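Local structure of extracellular solute-binding protein, family 1 (3QUF) at residues Leu89-Asp92 against Asn93-Asp96; Asp113-Asp117 against Thr118-Leu122. The protein probably captures a small solute, perhaps a sugar, outside the cell and hands it to an ABC-type importer, as other family 1 solute-binding proteins do. All coordinates share one frame; numbering follows the deposited sequence.

Interaction 1 of 2, residues Leu89-Asp92 against Asn93-Asp96; sequences LTMD and NRTD. With ACY (acetic acid), chain E.
The side-chain carbonyl of N93 reaches back across the turn to the backbone of T90: T90 N donates to N93 OD1 over 2.7 Å, nearly straight at 159°, approaching 29° out of the amide's carbonyl plane. With chi1 at 78°, N93 CG sits between its own backbone N and carbonyl carbon, which folds the amide back over the turn; its ND2 bonds weakly to N88 O. T90 OG1 works in the other direction, accepting from N93 N at 3.3 Å and from D92 N, the latter bond closing an ST turn. A weak bond from N93 N to T90 O adds to these. At the mouth of helix 94-100, an acetic acid, probably from the crystallisation liquor, takes D96 N onto its OXT at 3.0 Å. Water 1 links M91 O to R94 NE, lying in the guanidinium plane at its edge, while D96 OD2 holds water 2 at 2.5 Å. Packing follows: M91 CE meets R94 CD at 4.0 Å, and L89 CB lies against R94 CB. The extended R94 chain carries its guanidinium to the carbonyls of L122 and N371, and T95 CG2 lies over the rim of one face. I71 and L74 of helix 67-79 touch N93. Two side chains thus satisfy three backbone NH groups between strand and helix, and the acetic acid, probably ionised, is consistent with amides of the helix's first turn binding an anion.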
loop_
_atom_site.group_PDB
_atom_site.type_symbol
_atom_site.label_atom_id
_atom_site.label_comp_id
_atom_site.label_asym_id
_atom_site.label_seq_id
_atom_site.Cartn_x
_atom_site.Cartn_y
_atom_site.Cartn_z
ATOM N N LEU A 89 1.244 -7.979 -12.135
ATOM C CA LEU A 89 -0.077 -7.504 -11.831
ATOM C C LEU A 89 0.103 -6.330 -10.885
ATOM O O LEU A 89 0.596 -6.476 -9.768
ATOM C CB LEU A 89 -0.906 -8.589 -11.173
ATOM C CG LEU A 89 -1.130 -9.856 -12.014
ATOM C CD1 LEU A 89 -1.914 -10.883 -11.210
ATOM C CD2 LEU A 89 -1.840 -9.570 -13.315
ATOM N N THR A 90 -0.243 -5.161 -11.377
ATOM C CA THR A 90 -0.075 -3.942 -10.619
ATOM C C THR A 90 -1.413 -3.513 -10.044
ATOM O O THR A 90 -2.452 -4.091 -10.370
ATOM C CB THR A 90 0.469 -2.828 -11.465
ATOM O OG1 THR A 90 -0.546 -2.283 -12.344
ATOM C CG2 THR A 90 1.688 -3.320 -12.304
HETATM N N MSE A 91 -1.410 -2.459 -9.214
HETATM C CA MSE A 91 -2.686 -2.002 -8.662
HETATM C C MSE A 91 -3.602 -1.414 -9.715
HETATM O O MSE A 91 -4.851 -1.377 -9.542
HETATM C CB MSE A 91 -2.443 -1.003 -7.510
HETATM C CG MSE A 91 -1.629 -1.604 -6.338
HETATM SE SE MSE A 91 -2.426 -3.191 -5.511
HETATM C CE MSE A 91 -1.375 -4.639 -6.394
ATOM N N ASP A 92 -3.045 -1.026 -10.861
ATOM C CA ASP A 92 -3.858 -0.481 -11.923
ATOM C C ASP A 92 -4.344 -1.498 -12.969
ATOM O O ASP A 92 -5.281 -1.192 -13.707
ATOM C CB ASP A 92 -3.089 0.610 -12.675
ATOM C CG ASP A 92 -2.865 1.848 -11.839
ATOM O OD1 ASP A 92 -3.733 2.184 -11.000
ATOM O OD2 ASP A 92 -1.790 2.457 -12.007
ATOM N N ASN A 93 -3.713 -2.667 -13.088
ATOM C CA ASN A 93 -4.151 -3.626 -14.100
ATOM C C ASN A 93 -4.560 -4.985 -13.539
ATOM O O ASN A 93 -4.928 -5.878 -14.321
ATOM C CB ASN A 93 -3.075 -3.797 -15.199
ATOM C CG ASN A 93 -1.909 -4.694 -14.739
ATOM O OD1 ASN A 93 -1.866 -5.074 -13.591
ATOM N ND2 ASN A 93 -1.001 -5.049 -15.630
ATOM N N ARG A 94 -4.521 -5.165 -12.218
ATOM C CA ARG A 94 -4.621 -6.545 -11.680
ATOM C C ARG A 94 -5.925 -7.228 -12.088
ATOM O O ARG A 94 -5.895 -8.383 -12.556
ATOM C CB ARG A 94 -4.434 -6.605 -10.166
ATOM C CG ARG A 94 -5.394 -5.748 -9.378
ATOM C CD ARG A 94 -4.948 -5.621 -7.908
ATOM N NE ARG A 94 -6.007 -4.957 -7.186
ATOM C CZ ARG A 94 -7.121 -5.542 -6.714
ATOM N NH1 ARG A 94 -7.368 -6.840 -6.860
ATOM N NH2 ARG A 94 -8.074 -4.790 -6.165
ATOM N N THR A 95 -7.059 -6.544 -11.964
ATOM C CA THR A 95 -8.339 -7.188 -12.298
ATOM C C THR A 95 -8.565 -7.300 -13.813
ATOM O O THR A 95 -9.029 -8.337 -14.290
ATOM C CB THR A 95 -9.488 -6.544 -11.561
ATOM O OG1 THR A 95 -9.552 -5.185 -11.936
ATOM C CG2 THR A 95 -9.302 -6.664 -10.072
ATOM N N ASP A 96 -8.123 -6.302 -14.585
ATOM C CA ASP A 96 -8.213 -6.370 -16.046
ATOM C C ASP A 96 -7.441 -7.562 -16.591
ATOM O O ASP A 96 -7.952 -8.299 -17.420
ATOM C CB ASP A 96 -7.722 -5.076 -16.703
ATOM C CG ASP A 96 -8.677 -3.890 -16.486
ATOM O OD1 ASP A 96 -9.903 -4.102 -16.375
ATOM O OD2 ASP A 96 -8.164 -2.751 -16.443
HETATM C C ACY E . -7.773 -2.816 -12.512
HETATM O O ACY E . -8.512 -1.886 -12.945
HETATM O OXT ACY E . -7.328 -3.717 -13.259
HETATM C CH3 ACY E . -7.492 -2.799 -11.031
HETATM O O HOH W 1 -6.224 -2.054 -7.329
HETATM O O HOH W 2 -5.756 -2.098 -16.905
#

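Interaction 2 of 2, residues Asp113-Asp117 against Thr118-Leu122; sequences DGIDD and TNFAL. With SO4 (sulfate ion), chain D.
I115 and F120 meet nearly at right angles, I115 CG2 lying 3.7 Å from F120 CE2 and close to CZ as well. That methyl stands anti to the isoleucine's backbone N, a placement that brings it up to the far end of the ring. The carbonyl oxygens of I115 and D117 lie at the ring's edge, near its plane, the first 3.6 Å from F120 CE2. Two backbone bonds bend the chain into the turn that presents the phenyl: N119 N to D116 O and F120 N to D117 O, each 3.0 Å, with the second donor 54° out of the carbonyl plane. D116 O also accepts a weak bond from N119 ND2. Replacing F120 by an alanine would remove the ring, and I115 CG2 would probably lose its apolar partner, with a gap opened beside the turn. Farther out, D116 OD2 is held by N365, and G114 pairs through its backbone with S344. G114 N donates to sulfate O1 at 2.7 Å, the ion probably coming from the crystallisation liquor. The chemistry is divided: the carbonyls of D116 and D117 each accept the NH three residues on, fastening the turn, and one buried isoleucine-phenylalanine contact adds an apolar hold.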
loop_
_atom_site.group_PDB
_atom_site.type_symbol
_atom_site.label_atom_id
_atom_site.label_comp_id
_atom_site.label_asym_id
_atom_site.label_seq_id
_atom_site.Cartn_x
_atom_site.Cartn_y
_atom_site.Cartn_z
ATOM N N ASP A 113 4.759 -20.810 -0.633
ATOM C CA ASP A 113 4.847 -21.046 0.785
ATOM C C ASP A 113 5.692 -19.954 1.453
ATOM O O ASP A 113 6.662 -19.425 0.875
ATOM C CB ASP A 113 5.371 -22.457 1.068
ATOM C CG ASP A 113 4.374 -23.552 0.691
ATOM O OD1 ASP A 113 3.163 -23.301 0.501
ATOM O OD2 ASP A 113 4.815 -24.706 0.629
ATOM N N GLY A 114 5.266 -19.543 2.652
ATOM C CA GLY A 114 5.993 -18.546 3.438
ATOM C C GLY A 114 5.364 -17.167 3.398
ATOM O O GLY A 114 5.736 -16.275 4.164
ATOM N N ILE A 115 4.412 -16.973 2.475
ATOM C CA ILE A 115 3.725 -15.708 2.329
ATOM C C ILE A 115 2.317 -15.864 2.859
ATOM O O ILE A 115 1.569 -16.754 2.429
ATOM C CB ILE A 115 3.661 -15.311 0.829
ATOM C CG1 ILE A 115 5.067 -15.232 0.233
ATOM C CG2 ILE A 115 2.855 -13.993 0.622
ATOM C CD1 ILE A 115 5.139 -15.190 -1.271
ATOM N N ASP A 116 1.939 -15.025 3.812
ATOM C CA ASP A 116 0.642 -15.215 4.474
ATOM C C ASP A 116 -0.516 -15.108 3.465
ATOM O O ASP A 116 -0.501 -14.322 2.536
ATOM C CB ASP A 116 0.469 -14.200 5.624
ATOM C CG ASP A 116 1.375 -14.485 6.839
ATOM O OD1 ASP A 116 1.996 -15.583 6.925
ATOM O OD2 ASP A 116 1.457 -13.609 7.747
ATOM N N ASP A 117 -1.541 -15.948 3.680
ATOM C CA ASP A 117 -2.640 -16.061 2.704
ATOM C C ASP A 117 -3.384 -14.740 2.418
ATOM O O ASP A 117 -3.883 -14.522 1.311
ATOM C CB ASP A 117 -3.578 -17.138 3.171
ATOM C CG ASP A 117 -3.025 -18.546 2.932
ATOM O OD1 ASP A 117 -1.991 -18.708 2.244
ATOM O OD2 ASP A 117 -3.673 -19.510 3.407
ATOM N N THR A 118 -3.469 -13.834 3.390
ATOM C CA THR A 118 -4.124 -12.549 3.184
ATOM C C THR A 118 -3.467 -11.718 2.105
ATOM O O THR A 118 -4.114 -10.844 1.497
ATOM C CB THR A 118 -4.135 -11.717 4.472
ATOM O OG1 THR A 118 -2.848 -11.751 5.094
ATOM C CG2 THR A 118 -5.163 -12.293 5.464
ATOM N N ASN A 119 -2.188 -11.984 1.842
ATOM C CA ASN A 119 -1.465 -11.253 0.789
ATOM C C ASN A 119 -1.880 -11.616 -0.643
ATOM O O ASN A 119 -1.481 -10.941 -1.610
ATOM C CB ASN A 119 0.025 -11.423 0.961
ATOM C CG ASN A 119 0.515 -10.817 2.224
ATOM O OD1 ASN A 119 0.245 -9.634 2.502
ATOM N ND2 ASN A 119 1.212 -11.613 3.038
ATOM N N PHE A 120 -2.665 -12.686 -0.789
ATOM C CA PHE A 120 -3.077 -13.115 -2.135
ATOM C C PHE A 120 -4.436 -12.581 -2.540
ATOM O O PHE A 120 -4.825 -12.740 -3.682
ATOM C CB PHE A 120 -3.013 -14.624 -2.262
ATOM C CG PHE A 120 -1.615 -15.156 -2.131
ATOM C CD1 PHE A 120 -0.740 -15.079 -3.198
ATOM C CD2 PHE A 120 -1.158 -15.682 -0.958
ATOM C CE1 PHE A 120 0.552 -15.577 -3.058
ATOM C CE2 PHE A 120 0.160 -16.148 -0.839
ATOM C CZ PHE A 120 0.980 -16.084 -1.888
ATOM N N ALA A 121 -5.167 -11.936 -1.622
ATOM C CA ALA A 121 -6.522 -11.524 -1.961
ATOM C C ALA A 121 -6.568 -10.607 -3.182
ATOM O O ALA A 121 -7.478 -10.736 -4.002
ATOM C CB ALA A 121 -7.142 -10.788 -0.761
ATOM N N LEU A 122 -5.614 -9.684 -3.286
ATOM C CA LEU A 122 -5.590 -8.761 -4.418
ATOM C C LEU A 122 -5.197 -9.472 -5.741
ATOM O O LEU A 122 -5.300 -8.872 -6.828
ATOM C CB LEU A 122 -4.634 -7.607 -4.169
ATOM C CG LEU A 122 -4.973 -6.658 -3.009
ATOM C CD1 LEU A 122 -3.895 -5.585 -2.860
ATOM C CD2 LEU A 122 -6.382 -6.009 -3.231
HETATM S S SO4 D . 3.079 -21.175 4.604
HETATM O O1 SO4 D . 2.802 -20.325 3.453
HETATM O O2 SO4 D . 1.817 -21.507 5.262
HETATM O O3 SO4 D . 3.742 -22.405 4.170
HETATM O O4 SO4 D . 3.939 -20.459 5.549
#

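In the fold
Interaction 1 comes first along the chain, at the passage from strand 86-89 of the mixed sheet into helix 94-100; interaction 2 follows in the loop between that helix and strand 124-125. Their centres are about 17 Å apart, yet their ends meet: R94 NH1 lies 2.9 Å from L122 O in a probable hydrogen bond, and M91 SE packs on L122 CD1 at 3.9 Å. N371 joins both, touching M91 and L122 with R94 NH2 on its carbonyl. One arginine at the start of the helix therefore brings the end of 118-122 and a later loop to the turn that follows strand 86-89, an inner strand of the sheet, linking parts of the fold well separated in sequence.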